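Local atomic coordinates of beta-mannosidase (PDB entry 4CVU), a protein that probably hydrolyses terminal beta-linked mannose residues from mannose-containing oligosaccharides, as a fungal beta-mannosidase of glycoside hydrolase family 2. Residues His58-Ala63 with Trp87-Lys92; Gly487-Asn492 with Ala592-Phe597; Ser770-Asp775 with Val905-Glu910. All coordinates share one frame; numbering follows the deposited sequence.

How the interactions relate
The three contacts follow one another along the chain, each closing before the next opens, and they lie in different parts of a multidomain enzyme. Interaction 1 joins helix 57-63 to strand 87-91 in the N-terminal galactose-binding-like domain. Interaction 2 lies in the barrel, just after strand 481-485 and on strand 592-595, with its centre about 13 Å from that of the chain. Interaction 3 brings together the Mannosidase Ig/CBM-like and Ig-fold domains near the C-terminus. From the centre of interaction 2, those of 1 and 3 are about 37 and 39 Å away; 1 and 3, about 60 Å apart, flank the chain's centre on opposite sides. The probable catalytic centre is thus distant from both outer contacts.

Interaction 1. Residues His58-Ala63 with Trp87-Lys92; sequences HLDLHA and WTYTSK. With CD (cadmium ion), chain M.
Tyr89 and Asp60 meet through their polar ends: Tyr89 OH donates to Asp60 OD2 over 2.7 Å. The carboxylate and ring planes are 57° apart, and the hydroxyl approaches OD2 from well above the carboxylate plane, not within it. Asp60 holds CG anti to its own carbonyl carbon (chi1 -65°), which sends the carboxylate out from the helix toward the strand. Its other oxygen, OD1, bonds Ser55 OG, and OD2 takes a further, weak bond from Lys52 N, so both oxygens of this buried group have partners and its rotation is restrained.

One residue on, Leu61 approaches Trp87 from the opposite direction. Both methyls reach the far end of the indole, with Leu61 CD1 3.6 Å and Leu61 CD2 3.8 Å from Trp87 CH2. Leu61 CD1 lies 4.0 Å from the centroid of the six-membered ring of Trp87 and 30° off its normal, an off-centre CH-pi contact. Trp87 NE1 is bound to Ile82 O, which holds the indole on its pyrrole side. His62 plays no part here; its NE2 binds a cadmium ion at 2.3 Å, shared with Glu613 of the second subunit.

The helix thus rests on a sheet of the galactose-binding-like domain, where strand 87-91 runs between antiparallel strands 38-41 and 152-156; Val40 touches Asp60, Trp87 and Tyr89, while Ile82 of helix 80-83 packs against Leu61.

Interaction 2. Residues Gly487-Asn492 with Ala592-Phe597; sequences GNEFEN and ANEFGF
Glu594 and Glu489 bring their carboxylates together across the contact, and Glu594 has the larger surface buried by it. Glu489 OE2 is 3.3 Å from Glu594 OE2 and 3.4 Å from Glu594 OE1; all three atoms are acceptors, so neither approach is a hydrogen bond. The groups cross with their planes 56° apart. A water molecule bridges them, donating to Glu489 OE2 over 2.7 Å and to Glu594 OE1 over the same 2.7 Å. Glu594 stretches out beyond CG (chi2 -164°), whereas the chain of Glu489 bends at chi2. The carboxylates meet although the backbones stay well separated, with Glu489 CA 10.8 Å from Glu594 CA.

The placement is that of the clan GH-A barrel: Asn488-Glu489 follows strand 481-485, fourth in the (beta/alpha)8 order, and Glu594 sits on strand 592-595, the seventh. By analogy with that clan, Glu489 is probably the acid/base and Glu594 the nucleophile. Their carboxyl carbons, Glu489 CD and Glu594 CD, lie 4.8 Å apart, consistent with a retaining mechanism.

Asn488 supplies the third buried surface. Its OD1 faces Glu594 OE2 at 3.5 Å, with amide and carboxylate planes only 24° apart. These two acceptors share a partner: Arg420 makes a salt bridge to Glu594 OE2 through NH1 and bonds Asn488 OD1 through NH2. Tyr573 OH bonds Glu594 OE1, and Ser450 OG holds Asn488 ND2, which also bonds Glu489 OE1 weakly.

Interaction 3. Residues Ser770-Asp775 with Val905-Glu910; sequences SLTWVD and VLRPGE
Thr772 is the first residue of strand 770-774 to meet Arg907, and it does so with its methyl group. Thr772 CG2 lies over one face of the guanidinium, 3.8 Å from Arg907 NH1 and 4.0 Å from Arg907 CZ. The two side chains cross at about a right angle. Thr772 OG1 stays 4.1 Å from Arg907 NH2, and no hydrogen bond spans the contact.

Trp773 packs within its own domain, on Leu822 and Phe849 of strands 821-830 and 841-849 of the same sheet. Val774 then returns to the arginine: Val774 CG1 comes to 4.2 Å from Arg907 NH1, at an oblique angle to the guanidinium.

On the other side, Arg907 opens a type II turn that ends at Glu910. The turn's own backbone bond is weak, but Arg907 N donates almost straight to Glu910 OE1, over 3.0 Å at 174°, closing the turn with a side-chain bond. The arginine chain bends at chi3 (-128°) on its way to the strand.

A Mannosidase Ig/CBM-like domain and an Ig-fold domain touch here, and again where Val905 meets His848. Between these two segments the Thr772 methyl over the guanidinium face, with Val774 CG1 more distant and oblique, makes an apolar contact that no hydrogen bond directs.

Interaction 1. Residues His58-Ala63 with Trp87-Lys92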
loop_
_atom_site.group_PDB
_atom_site.type_symbol
_atom_site.label_atom_id
_atom_site.label_comp_id
_atom_site.label_asym_id
_atom_site.label_seq_id
_atom_site.Cartn_x
_atom_site.Cartn_y
_atom_site.Cartn_z
ATOM N N HIS A 58 -5.508 18.846 6.306
ATOM C CA HIS A 58 -5.151 17.476 5.849
ATOM C C HIS A 58 -3.870 17.486 5.019
ATOM O O HIS A 58 -2.985 16.626 5.204
ATOM C CB HIS A 58 -6.249 16.841 5.028
ATOM C CG HIS A 58 -7.488 16.583 5.798
ATOM N ND1 HIS A 58 -8.354 17.588 6.162
ATOM C CD2 HIS A 58 -8.018 15.431 6.263
ATOM C CE1 HIS A 58 -9.355 17.062 6.844
ATOM N NE2 HIS A 58 -9.170 15.754 6.916
ATOM N N LEU A 59 -3.746 18.453 4.125
ATOM C CA LEU A 59 -2.584 18.470 3.233
ATOM C C LEU A 59 -1.295 18.825 4.001
ATOM O O LEU A 59 -0.256 18.259 3.726
ATOM C CB LEU A 59 -2.783 19.400 2.018
ATOM C CG LEU A 59 -4.049 19.124 1.180
ATOM C CD1 LEU A 59 -4.165 20.191 0.097
ATOM C CD2 LEU A 59 -4.071 17.697 0.619
ATOM N N ASP A 60 -1.369 19.744 4.956
ATOM C CA ASP A 60 -0.153 20.160 5.692
ATOM C C ASP A 60 0.275 19.083 6.700
ATOM O O ASP A 60 1.485 18.848 6.901
ATOM C CB ASP A 60 -0.365 21.518 6.361
ATOM C CG ASP A 60 -0.563 22.649 5.354
ATOM O OD1 ASP A 60 -0.146 22.522 4.192
ATOM O OD2 ASP A 60 -1.161 23.668 5.723
ATOM N N LEU A 61 -0.715 18.406 7.310
ATOM C CA LEU A 61 -0.496 17.211 8.126
ATOM C C LEU A 61 0.148 16.040 7.355
ATOM O O LEU A 61 1.047 15.383 7.870
ATOM C CB LEU A 61 -1.823 16.724 8.738
ATOM C CG LEU A 61 -2.439 17.615 9.836
ATOM C CD1 LEU A 61 -3.878 17.214 10.127
ATOM C CD2 LEU A 61 -1.616 17.601 11.101
ATOM N N HIS A 62 -0.325 15.772 6.142
ATOM C CA HIS A 62 0.264 14.746 5.298
ATOM C C HIS A 62 1.688 15.129 4.919
ATOM O O HIS A 62 2.575 14.306 5.015
ATOM C CB HIS A 62 -0.553 14.517 4.050
ATOM C CG HIS A 62 0.059 13.534 3.114
ATOM N ND1 HIS A 62 0.333 12.252 3.494
ATOM C CD2 HIS A 62 0.418 13.621 1.811
ATOM C CE1 HIS A 62 0.831 11.582 2.482
ATOM N NE2 HIS A 62 0.930 12.404 1.469
ATOM N N ALA A 63 1.901 16.375 4.511
ATOM C CA ALA A 63 3.255 16.851 4.133
ATOM C C ALA A 63 4.278 16.649 5.250
ATOM O O ALA A 63 5.418 16.277 4.979
ATOM C CB ALA A 63 3.211 18.329 3.719
ATOM N N TRP A 87 -8.426 23.934 13.544
ATOM C CA TRP A 87 -7.052 24.084 13.078
ATOM C C TRP A 87 -6.757 25.549 12.881
ATOM O O TRP A 87 -7.507 26.249 12.250
ATOM C CB TRP A 87 -6.825 23.301 11.752
ATOM C CG TRP A 87 -6.974 21.861 12.007
ATOM C CD1 TRP A 87 -8.144 21.150 11.977
ATOM C CD2 TRP A 87 -5.961 20.968 12.466
ATOM N NE1 TRP A 87 -7.911 19.857 12.355
ATOM C CE2 TRP A 87 -6.577 19.716 12.665
ATOM C CE3 TRP A 87 -4.588 21.101 12.713
ATOM C CZ2 TRP A 87 -5.867 18.581 13.095
ATOM C CZ3 TRP A 87 -3.873 19.985 13.117
ATOM C CH2 TRP A 87 -4.516 18.732 13.304
ATOM N N THR A 88 -5.629 26.006 13.385
ATOM C CA THR A 88 -5.297 27.401 13.286
ATOM C C THR A 88 -4.046 27.585 12.455
ATOM O O THR A 88 -2.997 26.949 12.736
ATOM C CB THR A 88 -5.146 28.039 14.698
ATOM O OG1 THR A 88 -6.414 28.010 15.369
ATOM C CG2 THR A 88 -4.637 29.462 14.615
ATOM N N TYR A 89 -4.169 28.448 11.445
ATOM C CA TYR A 89 -3.046 28.886 10.590
ATOM C C TYR A 89 -2.471 30.190 11.156
ATOM O O TYR A 89 -3.170 31.202 11.221
ATOM C CB TYR A 89 -3.535 29.092 9.148
ATOM C CG TYR A 89 -3.622 27.788 8.353
ATOM C CD1 TYR A 89 -4.600 26.842 8.629
ATOM C CD2 TYR A 89 -2.718 27.520 7.331
ATOM C CE1 TYR A 89 -4.656 25.652 7.923
ATOM C CE2 TYR A 89 -2.783 26.360 6.605
ATOM C CZ TYR A 89 -3.743 25.411 6.898
ATOM O OH TYR A 89 -3.761 24.216 6.167
ATOM N N THR A 90 -1.205 30.175 11.567
ATOM C CA THR A 90 -0.584 31.350 12.200
ATOM C C THR A 90 0.674 31.744 11.457
ATOM O O THR A 90 1.533 30.896 11.232
ATOM C CB THR A 90 -0.193 31.025 13.650
ATOM O OG1 THR A 90 -1.370 30.625 14.349
ATOM C CG2 THR A 90 0.448 32.238 14.347
ATOM N N SER A 91 0.788 33.031 11.113
ATOM C CA SER A 91 2.015 33.559 10.494
ATOM C C SER A 91 3.082 33.901 11.505
ATOM O O SER A 91 2.804 34.076 12.686
ATOM C CB SER A 91 1.738 34.826 9.668
ATOM O OG SER A 91 1.679 35.988 10.484
ATOM N N LYS A 92 4.310 34.016 11.016
ATOM C CA LYS A 92 5.358 34.677 11.748
ATOM C C LYS A 92 5.041 36.174 11.668
ATOM O O LYS A 92 4.283 36.603 10.784
ATOM C CB LYS A 92 6.722 34.413 11.124
ATOM C CG LYS A 92 7.131 32.960 11.114
ATOM C CD LYS A 92 7.265 32.404 12.520
ATOM C CE LYS A 92 8.240 31.241 12.551
ATOM N NZ LYS A 92 8.321 30.671 13.919
HETATM CD CD CD M . 1.852 12.023 -0.588
HETATM O O HOH W 1 3.828 12.456 0.213
HETATM O O HOH W 2 1.841 14.296 -1.734
HETATM O O HOH W 3 -0.076 11.450 -1.451
#

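Interaction 2. Residues Gly487-Asn492 with Ala592-Phe597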
loop_
_atom_site.group_PDB
_atom_site.type_symbol
_atom_site.label_atom_id
_atom_site.label_comp_id
_atom_site.label_asym_id
_atom_site.label_seq_id
_atom_site.Cartn_x
_atom_site.Cartn_y
_atom_site.Cartn_z
ATOM N N GLY A 487 -29.308 24.944 -8.714
ATOM C CA GLY A 487 -28.878 23.808 -7.903
ATOM C C GLY A 487 -29.335 22.469 -8.412
ATOM O O GLY A 487 -30.166 22.363 -9.334
ATOM N N ASN A 488 -28.809 21.436 -7.795
ATOM C CA ASN A 488 -28.987 20.083 -8.289
ATOM C C ASN A 488 -30.178 19.385 -7.653
ATOM O O ASN A 488 -30.306 19.322 -6.469
ATOM C CB ASN A 488 -27.663 19.329 -8.095
ATOM C CG ASN A 488 -27.789 17.844 -8.306
ATOM O OD1 ASN A 488 -28.081 17.397 -9.395
ATOM N ND2 ASN A 488 -27.619 17.073 -7.239
ATOM N N GLU A 489 -31.033 18.829 -8.509
ATOM C CA GLU A 489 -32.158 17.943 -8.128
ATOM C C GLU A 489 -33.271 18.450 -7.182
ATOM O O GLU A 489 -33.609 17.780 -6.220
ATOM C CB GLU A 489 -31.614 16.612 -7.602
ATOM C CG GLU A 489 -31.623 15.516 -8.669
ATOM C CD GLU A 489 -30.397 14.625 -8.628
ATOM O OE1 GLU A 489 -29.742 14.559 -7.553
ATOM O OE2 GLU A 489 -30.105 13.967 -9.686
ATOM N N PHE A 490 -33.842 19.611 -7.474
ATOM C CA PHE A 490 -34.869 20.154 -6.671
ATOM C C PHE A 490 -36.245 19.693 -7.146
ATOM O O PHE A 490 -36.838 18.888 -6.520
ATOM C CB PHE A 490 -34.774 21.673 -6.697
ATOM C CG PHE A 490 -33.759 22.189 -5.763
ATOM C CD1 PHE A 490 -32.427 22.142 -6.080
ATOM C CD2 PHE A 490 -34.121 22.613 -4.522
ATOM C CE1 PHE A 490 -31.490 22.562 -5.174
ATOM C CE2 PHE A 490 -33.195 23.044 -3.602
ATOM C CZ PHE A 490 -31.867 23.027 -3.933
ATOM N N GLU A 491 -36.691 20.180 -8.284
ATOM C CA GLU A 491 -38.055 19.960 -8.740
ATOM C C GLU A 491 -38.340 18.525 -9.205
ATOM O O GLU A 491 -39.506 18.075 -9.252
ATOM C CB GLU A 491 -38.361 20.927 -9.881
ATOM C CG GLU A 491 -38.656 22.388 -9.438
ATOM C CD GLU A 491 -38.983 23.317 -10.612
ATOM O OE1 GLU A 491 -39.746 22.887 -11.496
ATOM O OE2 GLU A 491 -38.493 24.472 -10.661
ATOM N N ASN A 492 -37.289 17.827 -9.626
ATOM C CA ASN A 492 -37.445 16.449 -10.094
ATOM C C ASN A 492 -37.282 15.394 -8.992
ATOM O O ASN A 492 -37.663 14.227 -9.200
ATOM C CB ASN A 492 -36.505 16.177 -11.259
ATOM C CG ASN A 492 -35.054 16.102 -10.841
ATOM O OD1 ASN A 492 -34.569 16.914 -10.077
ATOM N ND2 ASN A 492 -34.337 15.119 -11.386
ATOM N N ALA A 592 -30.485 14.922 -22.271
ATOM C CA ALA A 592 -30.203 13.959 -21.236
ATOM C C ALA A 592 -29.009 14.514 -20.481
ATOM O O ALA A 592 -27.921 14.532 -21.021
ATOM C CB ALA A 592 -29.866 12.618 -21.865
ATOM N N ASN A 593 -29.241 15.041 -19.282
ATOM C CA ASN A 593 -28.197 15.728 -18.527
ATOM C C ASN A 593 -27.451 14.858 -17.528
ATOM O O ASN A 593 -26.409 15.281 -16.990
ATOM C CB ASN A 593 -28.776 16.972 -17.838
ATOM C CG ASN A 593 -29.515 16.664 -16.560
ATOM O OD1 ASN A 593 -30.251 15.709 -16.480
ATOM N ND2 ASN A 593 -29.354 17.526 -15.554
ATOM N N GLU A 594 -28.012 13.665 -17.286
ATOM C CA GLU A 594 -27.508 12.657 -16.320
ATOM C C GLU A 594 -27.941 11.252 -16.675
ATOM O O GLU A 594 -29.143 10.975 -16.846
ATOM C CB GLU A 594 -28.073 12.885 -14.910
ATOM C CG GLU A 594 -27.616 14.099 -14.177
ATOM C CD GLU A 594 -27.906 14.068 -12.677
ATOM O OE1 GLU A 594 -27.894 12.978 -12.079
ATOM O OE2 GLU A 594 -28.053 15.166 -12.040
ATOM N N PHE A 595 -26.977 10.343 -16.715
ATOM C CA PHE A 595 -27.281 8.904 -16.837
ATOM C C PHE A 595 -26.052 8.064 -16.588
ATOM O O PHE A 595 -24.927 8.467 -16.932
ATOM C CB PHE A 595 -27.898 8.562 -18.198
ATOM C CG PHE A 595 -27.058 8.985 -19.374
ATOM C CD1 PHE A 595 -27.108 10.305 -19.858
ATOM C CD2 PHE A 595 -26.237 8.069 -20.023
ATOM C CE1 PHE A 595 -26.339 10.685 -20.953
ATOM C CE2 PHE A 595 -25.459 8.449 -21.114
ATOM C CZ PHE A 595 -25.527 9.747 -21.588
ATOM N N GLY A 596 -26.247 6.912 -15.950
ATOM C CA GLY A 596 -25.103 6.002 -15.693
ATOM C C GLY A 596 -25.337 4.761 -14.861
ATOM O O GLY A 596 -26.479 4.429 -14.494
ATOM N N PHE A 597 -24.236 4.029 -14.659
ATOM C CA PHE A 597 -24.141 2.768 -13.917
ATOM C C PHE A 597 -22.687 2.798 -13.387
ATOM O O PHE A 597 -21.853 3.302 -14.112
ATOM C CB PHE A 597 -24.274 1.616 -14.868
ATOM C CG PHE A 597 -24.726 0.328 -14.232
ATOM C CD1 PHE A 597 -23.845 -0.560 -13.722
ATOM C CD2 PHE A 597 -26.099 0.032 -14.158
ATOM C CE1 PHE A 597 -24.264 -1.737 -13.131
ATOM C CE2 PHE A 597 -26.527 -1.124 -13.603
ATOM C CZ PHE A 597 -25.638 -2.027 -13.085
HETATM O O HOH W 4 -27.567 13.095 -9.411
#

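Interaction 3. Residues Ser770-Asp775 with Val905-Glu910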
loop_
_atom_site.group_PDB
_atom_site.type_symbol
_atom_site.label_atom_id
_atom_site.label_comp_id
_atom_site.label_asym_id
_atom_site.label_seq_id
_atom_site.Cartn_x
_atom_site.Cartn_y
_atom_site.Cartn_z
ATOM N N SER A 770 -20.483 0.311 -44.941
ATOM C CA SER A 770 -20.234 -1.075 -45.316
ATOM C C SER A 770 -20.688 -1.977 -44.178
ATOM O O SER A 770 -20.480 -1.663 -43.020
ATOM C CB SER A 770 -18.763 -1.314 -45.673
ATOM O OG SER A 770 -17.906 -0.949 -44.614
ATOM N N LEU A 771 -21.340 -3.081 -44.537
ATOM C CA LEU A 771 -21.963 -4.002 -43.593
ATOM C C LEU A 771 -21.483 -5.416 -43.903
ATOM O O LEU A 771 -21.993 -6.056 -44.839
ATOM C CB LEU A 771 -23.477 -3.925 -43.726
ATOM C CG LEU A 771 -24.056 -2.517 -43.506
ATOM C CD1 LEU A 771 -25.512 -2.446 -43.929
ATOM C CD2 LEU A 771 -23.894 -2.096 -42.054
ATOM N N THR A 772 -20.508 -5.889 -43.124
ATOM C CA THR A 772 -19.828 -7.144 -43.383
ATOM C C THR A 772 -20.077 -8.189 -42.299
ATOM O O THR A 772 -19.577 -8.052 -41.189
ATOM C CB THR A 772 -18.302 -6.927 -43.475
ATOM O OG1 THR A 772 -18.029 -5.887 -44.412
ATOM C CG2 THR A 772 -17.576 -8.226 -43.907
ATOM N N TRP A 773 -20.798 -9.256 -42.649
ATOM C CA TRP A 773 -21.069 -10.351 -41.728
ATOM C C TRP A 773 -19.986 -11.441 -41.850
ATOM O O TRP A 773 -19.793 -12.016 -42.933
ATOM C CB TRP A 773 -22.428 -10.974 -42.012
ATOM C CG TRP A 773 -23.615 -10.207 -41.554
ATOM C CD1 TRP A 773 -24.409 -9.380 -42.305
ATOM C CD2 TRP A 773 -24.195 -10.229 -40.242
ATOM N NE1 TRP A 773 -25.426 -8.873 -41.538
ATOM C CE2 TRP A 773 -25.327 -9.391 -40.272
ATOM C CE3 TRP A 773 -23.869 -10.879 -39.048
ATOM C CZ2 TRP A 773 -26.135 -9.170 -39.130
ATOM C CZ3 TRP A 773 -24.668 -10.652 -37.914
ATOM C CH2 TRP A 773 -25.792 -9.816 -37.979
ATOM N N VAL A 774 -19.289 -11.716 -40.741
ATOM C CA VAL A 774 -18.334 -12.819 -40.671
ATOM C C VAL A 774 -18.647 -13.707 -39.471
ATOM O O VAL A 774 -19.360 -13.287 -38.568
ATOM C CB VAL A 774 -16.892 -12.305 -40.587
ATOM C CG1 VAL A 774 -16.578 -11.434 -41.794
ATOM C CG2 VAL A 774 -16.660 -11.540 -39.304
ATOM N N ASP A 775 -18.118 -14.929 -39.463
ATOM C CA ASP A 775 -18.126 -15.765 -38.247
ATOM C C ASP A 775 -16.923 -15.361 -37.383
ATOM O O ASP A 775 -16.121 -14.533 -37.801
ATOM C CB ASP A 775 -18.131 -17.279 -38.594
ATOM C CG ASP A 775 -16.866 -17.753 -39.325
ATOM O OD1 ASP A 775 -15.810 -17.096 -39.249
ATOM O OD2 ASP A 775 -16.926 -18.826 -39.995
ATOM N N VAL A 905 -13.288 -4.110 -32.416
ATOM C CA VAL A 905 -13.311 -5.373 -33.101
ATOM C C VAL A 905 -12.201 -5.426 -34.113
ATOM O O VAL A 905 -11.958 -4.486 -34.807
ATOM C CB VAL A 905 -14.681 -5.629 -33.802
ATOM C CG1 VAL A 905 -14.641 -6.874 -34.656
ATOM C CG2 VAL A 905 -15.783 -5.747 -32.766
ATOM N N LEU A 906 -11.538 -6.562 -34.190
ATOM C CA LEU A 906 -10.442 -6.732 -35.102
ATOM C C LEU A 906 -10.596 -8.064 -35.818
ATOM O O LEU A 906 -10.825 -9.057 -35.168
ATOM C CB LEU A 906 -9.177 -6.750 -34.294
ATOM C CG LEU A 906 -7.879 -6.371 -34.934
ATOM C CD1 LEU A 906 -7.889 -4.977 -35.475
ATOM C CD2 LEU A 906 -6.807 -6.575 -33.894
ATOM N N ARG A 907 -10.447 -8.076 -37.143
ATOM C CA ARG A 907 -10.554 -9.308 -37.941
ATOM C C ARG A 907 -9.178 -9.687 -38.415
ATOM O O ARG A 907 -8.374 -8.849 -38.591
ATOM C CB ARG A 907 -11.408 -9.129 -39.179
ATOM C CG ARG A 907 -12.532 -8.144 -39.086
ATOM C CD ARG A 907 -13.506 -8.429 -40.189
ATOM N NE ARG A 907 -13.817 -7.254 -40.962
ATOM C CZ ARG A 907 -14.006 -7.253 -42.274
ATOM N NH1 ARG A 907 -13.895 -8.366 -42.995
ATOM N NH2 ARG A 907 -14.272 -6.113 -42.861
ATOM N N PRO A 908 -8.934 -10.964 -38.647
ATOM C CA PRO A 908 -7.580 -11.395 -38.891
ATOM C C PRO A 908 -7.063 -10.873 -40.204
ATOM O O PRO A 908 -7.845 -10.650 -41.125
ATOM C CB PRO A 908 -7.677 -12.910 -38.869
ATOM C CG PRO A 908 -9.084 -13.213 -39.205
ATOM C CD PRO A 908 -9.884 -12.087 -38.663
ATOM N N GLY A 909 -5.754 -10.634 -40.254
ATOM C CA GLY A 909 -5.118 -10.055 -41.427
ATOM C C GLY A 909 -5.207 -8.540 -41.443
ATOM O O GLY A 909 -4.258 -7.884 -41.866
ATOM N N GLU A 910 -6.350 -7.994 -41.005
ATOM C CA GLU A 910 -6.524 -6.559 -40.829
ATOM C C GLU A 910 -5.491 -6.091 -39.830
ATOM O O GLU A 910 -5.397 -6.605 -38.713
ATOM C CB GLU A 910 -7.935 -6.217 -40.311
ATOM C CG GLU A 910 -8.143 -4.754 -39.866
ATOM C CD GLU A 910 -9.372 -4.514 -38.975
ATOM O OE1 GLU A 910 -10.072 -5.476 -38.586
ATOM O OE2 GLU A 910 -9.644 -3.335 -38.642
#